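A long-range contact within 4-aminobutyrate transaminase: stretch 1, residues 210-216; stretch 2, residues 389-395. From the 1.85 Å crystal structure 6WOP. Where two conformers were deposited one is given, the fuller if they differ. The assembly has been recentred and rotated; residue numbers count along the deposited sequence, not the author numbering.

Stretch 1, residues 210-216: QGEGGFN
Stretch 2 (389-395) NVIRFLY

A long-range contact often depends on one versatile side chain, and arginine is the classic choice because its aliphatic stem can pack against a ring while its guanidinium pairs with a carboxylate. In 4-aminobutyrate transaminase, R392 does both, joining stretches whose nearest touching residues lie 176 positions apart in sequence.

The two backbones differ in character. V390 to R392 run as an extended strand, with phi/psi of -114/130 at V390, -99/125 at I391 and -112/149 at R392. The alternation of a strand follows: V390 and R392 direct CA-to-CB toward the other stretch, while I391 is out of reach. Stretch 1 instead folds back on itself. Q210 N donates to N216 O at 2.9 Å, and within this closure G214 N reaches G211 O at 3.0 Å, while F215 N makes a weak bond to Q210 O at 2.9 Å. Side chains brace the turn: Q210 (chi1 m, chi2 t, chi3 -51°) presents OE1 to N216 ND2 at 2.9 Å, and N216, with chi1 m and chi2 -45°, also sends ND2 to G213 O in a weak bond of 3.1 Å.

One glycine in this loop is dictated by its backbone. G214 adopts phi/psi 127/17, where a CB would jam against the carbonyl oxygen of G213, so the backbone angles alone call for glycine. G214 CA lies 6.3 Å from V390 CA, and G214 O meets V390 CG1 at 4.1 Å; V390, with chi1 t, offers a compact apolar surface here. The next residue, F215, also has positive phi (57/63), and its CA is 7.2 Å from R392 CA.

F215 directs its CA-to-CB bond toward the strand, and chi1 is m (-78°) with chi2 23°. These angles lay one ring face against the root of R392: R392 CB is 3.8 Å from the ring centroid and only 16° off its normal, a CH-pi contact in which F215 CZ to R392 CB measures 3.7 Å. Near the plane of the ring, F215 CZ touches L394 CD2 at 3.8 Å, an apolar contact made by a leucine with chi1 m and chi2 t, and F215 CE2 lies 3.9 Å from F393 O. F215 and R392 lose the most surface here, 86 and 91 Å² of the 315 Å² buried in total.

R392 leaves the strand with chi1 p (56°), then extends through chi2 t (175°), chi3 t (155°) and chi4 168°, carrying its guanidinium well beyond the ring contact. E212 makes the complementary move. Its CA-to-CB bond points away from the strand, but chi1 m (-47°), chi2 m (-60°) and chi3 -46° curl the chain so that the carboxylate returns to the arginine. The resulting salt bridge is two-pronged: R392 NH1 to E212 OE2 at 2.9 Å is nearly straight (162°), whereas R392 NH2 to E212 OE1, although shorter at 2.5 Å, is bent to 127° and weak as a hydrogen bond. The same curl leaves E212 CA over one face of the guanidinium.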

ATOM      1  N   GLN A 210       8.478  19.344  18.765  1.00 18.73           N
ATOM      2  CA  GLN A 210       9.028  18.071  18.268  1.00 16.87           C
ATOM      3  C   GLN A 210      10.083  17.579  19.241  1.00 18.77           C
ATOM      4  O   GLN A 210      10.888  18.366  19.723  1.00 21.86           O
ATOM      5  CB  GLN A 210       9.689  18.221  16.903  1.00 21.41           C
ATOM      6  CG  GLN A 210       8.714  18.526  15.827  1.00 19.65           C
ATOM      7  CD  GLN A 210       9.372  18.434  14.464  1.00 18.68           C
ATOM      8  OE1 GLN A 210      10.470  19.052  14.213  1.00 20.88           O
ATOM      9  NE2 GLN A 210       8.713  17.717  13.559  1.00 14.55           N
ATOM     10  N   GLY A 211      10.062  16.279  19.525  1.00 19.33           N
ATOM     11  CA  GLY A 211      10.875  15.703  20.603  1.00 19.36           C
ATOM     12  C   GLY A 211      12.221  15.223  20.073  1.00 23.15           C
ATOM     13  O   GLY A 211      13.216  15.948  20.078  1.00 27.14           O
ATOM     14  N   GLU A 212      12.254  13.985  19.595  1.00 22.10           N
ATOM     15  CA  GLU A 212      13.468  13.479  18.970  0.50 23.56           C
ATOM     16  C   GLU A 212      13.954  14.404  17.861  1.00 23.89           C
ATOM     17  O   GLU A 212      15.152  14.447  17.586  1.00 26.66           O
ATOM     18  CB  GLU A 212      13.210  12.070  18.424  0.50 23.90           C
ATOM     19  CG  GLU A 212      12.495  11.129  19.411  0.50 24.62           C
ATOM     20  CD  GLU A 212      13.258  10.879  20.745  0.50 27.61           C
ATOM     21  OE1 GLU A 212      14.485  10.624  20.720  0.50 28.35           O
ATOM     22  OE2 GLU A 212      12.604  10.911  21.804  0.50 18.84           O
ATOM     23  N   GLY A 213      13.041  15.156  17.218  1.00 21.56           N
ATOM     24  CA  GLY A 213      13.384  16.046  16.142  1.00 24.42           C
ATOM     25  C   GLY A 213      14.159  17.283  16.515  1.00 26.35           C
ATOM     26  O   GLY A 213      14.601  17.981  15.604  1.00 26.38           O
ATOM     27  N   GLY A 214      14.334  17.587  17.807  1.00 27.61           N
ATOM     28  CA  GLY A 214      15.280  18.623  18.226  1.00 24.20           C
ATOM     29  C   GLY A 214      14.710  19.698  19.137  1.00 21.40           C
ATOM     30  O   GLY A 214      15.321  20.757  19.285  1.00 25.12           O
ATOM     31  N   PHE A 215      13.539  19.426  19.743  1.00 19.84           N
ATOM     32  CA  PHE A 215      12.838  20.391  20.572  1.00 21.21           C
ATOM     33  C   PHE A 215      12.562  21.669  19.797  1.00 19.03           C
ATOM     34  O   PHE A 215      13.043  22.737  20.142  1.00 20.31           O
ATOM     35  CB  PHE A 215      13.628  20.706  21.865  1.00 22.71           C
ATOM     36  CG  PHE A 215      13.509  19.628  22.945  1.00 22.96           C
ATOM     37  CD1 PHE A 215      13.184  18.359  22.637  1.00 25.59           C
ATOM     38  CD2 PHE A 215      13.790  19.935  24.292  1.00 25.28           C
ATOM     39  CE1 PHE A 215      13.074  17.372  23.595  1.00 25.67           C
ATOM     40  CE2 PHE A 215      13.692  18.930  25.260  1.00 25.64           C
ATOM     41  CZ  PHE A 215      13.330  17.649  24.892  1.00 23.73           C
ATOM     42  N   ASN A 216      11.766  21.524  18.746  1.00 20.46           N
ATOM     43  CA  ASN A 216      11.276  22.613  17.928  1.00 20.91           C
ATOM     44  C   ASN A 216       9.870  22.990  18.383  1.00 20.22           C
ATOM     45  O   ASN A 216       8.942  22.173  18.232  1.00 21.58           O
ATOM     46  CB  ASN A 216      11.245  22.121  16.469  1.00 21.59           C
ATOM     47  CG  ASN A 216      12.627  21.620  16.043  1.00 26.67           C
ATOM     48  OD1 ASN A 216      13.625  22.288  16.328  1.00 25.83           O
ATOM     49  ND2 ASN A 216      12.698  20.438  15.445  1.00 24.33           N
ATOM     50  N   ASN A 389      23.276  16.813  16.766  1.00 30.69           N
ATOM     51  CA  ASN A 389      24.060  17.920  17.297  1.00 31.02           C
ATOM     52  C   ASN A 389      23.285  18.706  18.338  1.00 27.77           C
ATOM     53  O   ASN A 389      23.674  19.820  18.690  1.00 28.43           O
ATOM     54  CB  ASN A 389      24.524  18.831  16.157  1.00 32.78           C
ATOM     55  CG  ASN A 389      23.375  19.410  15.382  1.00 34.66           C
ATOM     56  OD1 ASN A 389      22.301  18.808  15.307  1.00 32.65           O
ATOM     57  ND2 ASN A 389      23.566  20.583  14.826  1.00 35.78           N
ATOM     58  N   VAL A 390      22.179  18.164  18.833  1.00 26.17           N
ATOM     59  CA  VAL A 390      21.337  18.848  19.804  1.00 27.15           C
ATOM     60  C   VAL A 390      21.399  18.098  21.118  1.00 25.89           C
ATOM     61  O   VAL A 390      21.183  16.885  21.150  1.00 25.10           O
ATOM     62  CB  VAL A 390      19.892  18.940  19.307  1.00 25.96           C
ATOM     63  CG1 VAL A 390      19.116  19.774  20.323  1.00 26.71           C
ATOM     64  CG2 VAL A 390      19.868  19.575  17.822  1.00 26.04           C
ATOM     65  N   ILE A 391      21.663  18.802  22.211  1.00 24.24           N
ATOM     66  CA  ILE A 391      21.527  18.216  23.553  1.00 22.57           C
ATOM     67  C   ILE A 391      20.188  18.655  24.098  1.00 24.10           C
ATOM     68  O   ILE A 391      19.909  19.855  24.152  1.00 25.57           O
ATOM     69  CB  ILE A 391      22.659  18.678  24.480  1.00 26.22           C
ATOM     70  CG1 ILE A 391      24.010  18.224  23.940  1.00 25.72           C
ATOM     71  CG2 ILE A 391      22.401  18.238  25.973  1.00 25.57           C
ATOM     72  CD1 ILE A 391      25.156  18.979  24.576  1.00 29.48           C
ATOM     73  N   ARG A 392      19.353  17.708  24.509  1.00 20.25           N
ATOM     74  CA  ARG A 392      18.031  18.056  25.007  1.00 24.27           C
ATOM     75  C   ARG A 392      18.005  17.755  26.486  1.00 24.28           C
ATOM     76  O   ARG A 392      18.726  16.867  26.948  1.00 29.45           O
ATOM     77  CB  ARG A 392      16.929  17.251  24.289  1.00 22.90           C
ATOM     78  CG  ARG A 392      17.168  15.736  24.417  1.00 24.46           C
ATOM     79  CD  ARG A 392      15.993  14.985  23.806  1.00 28.41           C
ATOM     80  NE  ARG A 392      16.368  13.644  23.355  1.00 30.18           N
ATOM     81  CZ  ARG A 392      15.506  12.702  23.000  1.00 26.32           C
ATOM     82  NH1 ARG A 392      14.210  12.933  23.079  1.00 27.35           N
ATOM     83  NH2 ARG A 392      15.944  11.521  22.577  1.00 26.15           N
ATOM     84  N   PHE A 393      17.220  18.522  27.249  1.00 19.97           N
ATOM     85  CA  PHE A 393      17.223  18.406  28.715  1.00 17.83           C
ATOM     86  C   PHE A 393      15.867  17.928  29.202  1.00 18.60           C
ATOM     87  O   PHE A 393      14.846  18.594  28.973  1.00 19.97           O
ATOM     88  CB  PHE A 393      17.597  19.755  29.339  1.00 21.35           C
ATOM     89  CG  PHE A 393      18.950  20.206  28.934  1.00 25.21           C
ATOM     90  CD1 PHE A 393      20.066  19.769  29.648  1.00 27.63           C
ATOM     91  CD2 PHE A 393      19.123  20.998  27.799  1.00 25.05           C
ATOM     92  CE1 PHE A 393      21.361  20.121  29.255  1.00 28.84           C
ATOM     93  CE2 PHE A 393      20.410  21.350  27.381  1.00 24.67           C
ATOM     94  CZ  PHE A 393      21.532  20.900  28.127  1.00 26.30           C
ATOM     95  N   LEU A 394      15.860  16.771  29.875  1.00 21.11           N
ATOM     96  CA  LEU A 394      14.653  16.097  30.346  1.00 18.23           C
ATOM     97  C   LEU A 394      14.749  15.677  31.807  1.00 19.55           C
ATOM     98  O   LEU A 394      14.200  14.612  32.207  1.00 19.77           O
ATOM     99  CB  LEU A 394      14.394  14.874  29.476  1.00 17.58           C
ATOM    100  CG  LEU A 394      13.946  15.324  28.091  1.00 18.60           C
ATOM    101  CD1 LEU A 394      14.011  14.084  27.084  1.00 18.32           C
ATOM    102  CD2 LEU A 394      12.546  15.897  28.199  1.00 18.47           C
ATOM    103  N   TYR A 395      15.468  16.484  32.632  1.00 19.37           N
ATOM    104  CA  TYR A 395      15.596  16.225  34.063  1.00 19.33           C
ATOM    105  C   TYR A 395      14.221  16.113  34.690  1.00 17.60           C
ATOM    106  O   TYR A 395      13.306  16.812  34.244  1.00 21.33           O
ATOM    107  CB  TYR A 395      16.334  17.388  34.704  1.00 20.28           C
ATOM    108  CG  TYR A 395      15.818  18.755  34.193  1.00 21.45           C
ATOM    109  CD1 TYR A 395      14.734  19.395  34.787  1.00 18.77           C
ATOM    110  CD2 TYR A 395      16.444  19.398  33.132  1.00 20.93           C
ATOM    111  CE1 TYR A 395      14.275  20.672  34.296  1.00 19.67           C
ATOM    112  CE2 TYR A 395      16.019  20.612  32.645  1.00 24.07           C
ATOM    113  CZ  TYR A 395      14.958  21.255  33.236  1.00 21.90           C
ATOM    114  OH  TYR A 395      14.585  22.455  32.720  1.00 23.53           O
TER